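Local coordinates for alpha-L-rhamnosidase (Klebsiella oxytoca, PDB 4XHC), which hydrolyses terminal alpha-L-rhamnose residues from rhamnosides as a glycoside hydrolase of family 78, at residues T503-F508 with N524-A529. Numbering follows the deposited sequence.
Sequences TFWEIF and NSYCHA. With RAM (alpha-L-rhamnopyranose), chain C.
Thr503 donates a hydrogen bond from OG1 to the backbone O of Tyr526, tilted from the plane of that carbonyl. Its CG2 lies against SG of Cys527. The carbonyl of Phe504 then receives the backbone N of His528, with Phe504 O and His528 N 2.9 Å apart. Trp505 meets Tyr526 in an edge-to-face pair. The edge of the tyrosine, at CD1, stands over one face of the five-membered indole ring, with the planes at 77°.

Glu506 carries the centre of the contact. Its backbone N bonds to Ser525 O from above the carbonyl plane. With CG anti to the backbone N (chi1 -179°) and the chain extended beyond it, the side chain runs alongside His528. CG sits over the centre of the His528 ring, 3.5 Å from its centroid, as a CH-pi contact. The carboxylate plane stacks with the ring plane, 26° from parallel. Glu506 OE1 accepts Ser525 N at 3.0 Å on its anti side. The same carboxylate forms a salt bridge with Arg241 through OE1 and a hydrogen bond with Tyr518 through OE2. At Ile507, a water links the backbone N to Ser525 O, while CB and CG1 pack against the amide of Asn524. Outside the two segments, Ser516 bonds to Asn524 OD1 and the Lys521 carbonyl to the Tyr526 hydroxyl.

Glu506 and His528 end side by side at the bound rhamnose in this GH78 pocket. Sugar O2 donates to Glu506 OE2 at 2.6 Å, and His528 NE2 donates to sugar O3 at 3.1 Å, in the plane of the imidazole. Bonds at ND1, to Ser525 OG, and at NE2, to the sugar, together would hold the rotation of the imidazole. The two loop segments thus present an acceptor and a donor to neighbouring sugar hydroxyls, with Ser525 as a second-shell support for both.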
loop_
_atom_site.group_PDB
_atom_site.type_symbol
_atom_site.label_atom_id
_atom_site.label_comp_id
_atom_site.label_asym_id
_atom_site.label_seq_id
_atom_site.Cartn_x
_atom_site.Cartn_y
_atom_site.Cartn_z
ATOM N N THR A 503 0.585 24.092 -15.464
ATOM C CA THR A 503 0.112 24.934 -14.373
ATOM C C THR A 503 1.295 25.689 -13.783
ATOM O O THR A 503 2.427 25.225 -13.874
ATOM C CB THR A 503 -0.533 24.090 -13.269
ATOM O OG1 THR A 503 0.372 23.070 -12.859
ATOM C CG2 THR A 503 -1.791 23.441 -13.777
ATOM N N PHE A 504 1.044 26.847 -13.175
ATOM C CA PHE A 504 2.138 27.647 -12.630
ATOM C C PHE A 504 2.630 27.140 -11.268
ATOM O O PHE A 504 1.870 26.582 -10.470
ATOM C CB PHE A 504 1.780 29.137 -12.592
ATOM C CG PHE A 504 1.727 29.767 -13.951
ATOM C CD1 PHE A 504 2.780 29.613 -14.840
ATOM C CD2 PHE A 504 0.623 30.490 -14.356
ATOM C CE1 PHE A 504 2.735 30.172 -16.105
ATOM C CE2 PHE A 504 0.572 31.053 -15.618
ATOM C CZ PHE A 504 1.630 30.892 -16.494
ATOM N N TRP A 505 3.917 27.372 -11.014
ATOM C CA TRP A 505 4.632 26.708 -9.930
ATOM C C TRP A 505 4.609 27.508 -8.636
ATOM O O TRP A 505 4.540 28.732 -8.658
ATOM C CB TRP A 505 6.088 26.457 -10.342
ATOM C CG TRP A 505 6.253 25.742 -11.666
ATOM C CD1 TRP A 505 5.324 24.982 -12.318
ATOM C CD2 TRP A 505 7.431 25.713 -12.478
ATOM N NE1 TRP A 505 5.851 24.493 -13.489
ATOM C CE2 TRP A 505 7.141 24.930 -13.611
ATOM C CE3 TRP A 505 8.700 26.283 -12.358
ATOM C CZ2 TRP A 505 8.075 24.703 -14.619
ATOM C CZ3 TRP A 505 9.626 26.057 -13.357
ATOM C CH2 TRP A 505 9.311 25.275 -14.474
ATOM N N GLU A 506 4.688 26.802 -7.514
ATOM C CA GLU A 506 4.838 27.431 -6.208
ATOM C C GLU A 506 6.134 28.271 -6.115
ATOM O O GLU A 506 6.110 29.418 -5.657
ATOM C CB GLU A 506 4.854 26.356 -5.134
ATOM C CG GLU A 506 4.980 26.870 -3.704
ATOM C CD GLU A 506 5.287 25.767 -2.711
ATOM O OE1 GLU A 506 5.768 24.702 -3.164
ATOM O OE2 GLU A 506 5.035 25.934 -1.490
ATOM N N ILE A 507 7.243 27.682 -6.554
ATOM C CA ILE A 507 8.572 28.284 -6.451
ATOM C C ILE A 507 9.158 28.521 -7.843
ATOM O O ILE A 507 9.113 27.629 -8.681
ATOM C CB ILE A 507 9.539 27.317 -5.710
ATOM C CG1 ILE A 507 8.966 26.873 -4.355
ATOM C CG2 ILE A 507 10.921 27.931 -5.551
ATOM C CD1 ILE A 507 8.659 27.996 -3.390
ATOM N N PHE A 508 9.713 29.706 -8.096
ATOM C CA PHE A 508 10.444 29.957 -9.354
ATOM C C PHE A 508 11.413 31.158 -9.313
ATOM O O PHE A 508 11.002 32.327 -9.314
ATOM C CB PHE A 508 9.468 30.087 -10.543
ATOM C CG PHE A 508 10.150 30.212 -11.888
ATOM C CD1 PHE A 508 11.207 29.373 -12.239
ATOM C CD2 PHE A 508 9.728 31.162 -12.807
ATOM C CE1 PHE A 508 11.835 29.495 -13.466
ATOM C CE2 PHE A 508 10.356 31.288 -14.037
ATOM C CZ PHE A 508 11.409 30.453 -14.368
ATOM N N ASN A 524 8.422 20.450 -4.005
ATOM C CA ASN A 524 7.775 21.697 -4.396
ATOM C C ASN A 524 6.447 21.357 -5.069
ATOM O O ASN A 524 6.273 20.261 -5.611
ATOM C CB ASN A 524 8.637 22.522 -5.373
ATOM C CG ASN A 524 9.911 23.063 -4.742
ATOM O OD1 ASN A 524 10.112 22.980 -3.528
ATOM N ND2 ASN A 524 10.784 23.627 -5.572
ATOM N N SER A 525 5.523 22.310 -5.037
ATOM C CA SER A 525 4.249 22.187 -5.749
ATOM C C SER A 525 4.373 22.809 -7.133
ATOM O O SER A 525 4.981 23.866 -7.289
ATOM C CB SER A 525 3.141 22.860 -4.947
ATOM O OG SER A 525 1.987 23.035 -5.739
ATOM N N TYR A 526 3.814 22.142 -8.137
ATOM C CA TYR A 526 3.882 22.610 -9.532
ATOM C C TYR A 526 2.522 23.054 -10.055
ATOM O O TYR A 526 2.337 23.287 -11.249
ATOM C CB TYR A 526 4.522 21.536 -10.427
ATOM C CG TYR A 526 5.962 21.365 -10.066
ATOM C CD1 TYR A 526 6.931 22.200 -10.594
ATOM C CD2 TYR A 526 6.350 20.431 -9.121
ATOM C CE1 TYR A 526 8.261 22.081 -10.218
ATOM C CE2 TYR A 526 7.676 20.295 -8.752
ATOM C CZ TYR A 526 8.625 21.124 -9.300
ATOM O OH TYR A 526 9.933 20.980 -8.919
ATOM N N CYS A 527 1.585 23.208 -9.130
ATOM C CA CYS A 527 0.297 23.822 -9.416
ATOM C C CYS A 527 -0.085 24.578 -8.163
ATOM O O CYS A 527 -0.650 23.993 -7.241
ATOM C CB CYS A 527 -0.748 22.757 -9.748
ATOM S SG CYS A 527 -2.409 23.404 -9.996
ATOM N N HIS A 528 0.263 25.863 -8.117
ATOM C CA HIS A 528 0.068 26.670 -6.917
ATOM C C HIS A 528 -0.632 27.937 -7.329
ATOM O O HIS A 528 -0.098 28.717 -8.114
ATOM C CB HIS A 528 1.413 26.991 -6.255
ATOM C CG HIS A 528 1.434 26.752 -4.780
ATOM N ND1 HIS A 528 1.410 25.490 -4.235
ATOM C CD2 HIS A 528 1.501 27.609 -3.737
ATOM C CE1 HIS A 528 1.447 25.577 -2.919
ATOM N NE2 HIS A 528 1.503 26.852 -2.590
ATOM N N ALA A 529 -1.823 28.145 -6.785
ATOM C CA ALA A 529 -2.717 29.194 -7.273
ATOM C C ALA A 529 -2.292 30.614 -6.891
ATOM O O ALA A 529 -2.798 31.579 -7.458
ATOM C CB ALA A 529 -4.147 28.920 -6.825
HETATM C C1 RAM C . 4.093 27.215 2.319
HETATM C C2 RAM C . 3.266 27.265 1.049
HETATM C C3 RAM C . 2.075 28.189 1.220
HETATM C C4 RAM C . 2.515 29.439 1.963
HETATM C C5 RAM C . 2.887 29.055 3.385
HETATM C C6 RAM C . 3.975 29.920 3.972
HETATM O O1 RAM C . 4.472 25.913 2.532
HETATM O O2 RAM C . 4.113 27.786 0.038
HETATM O O3 RAM C . 1.526 28.549 -0.049
HETATM O O4 RAM C . 1.464 30.386 2.003
HETATM O O5 RAM C . 3.339 27.685 3.431
HETATM O O HOH W 1 7.703 24.844 -7.528
#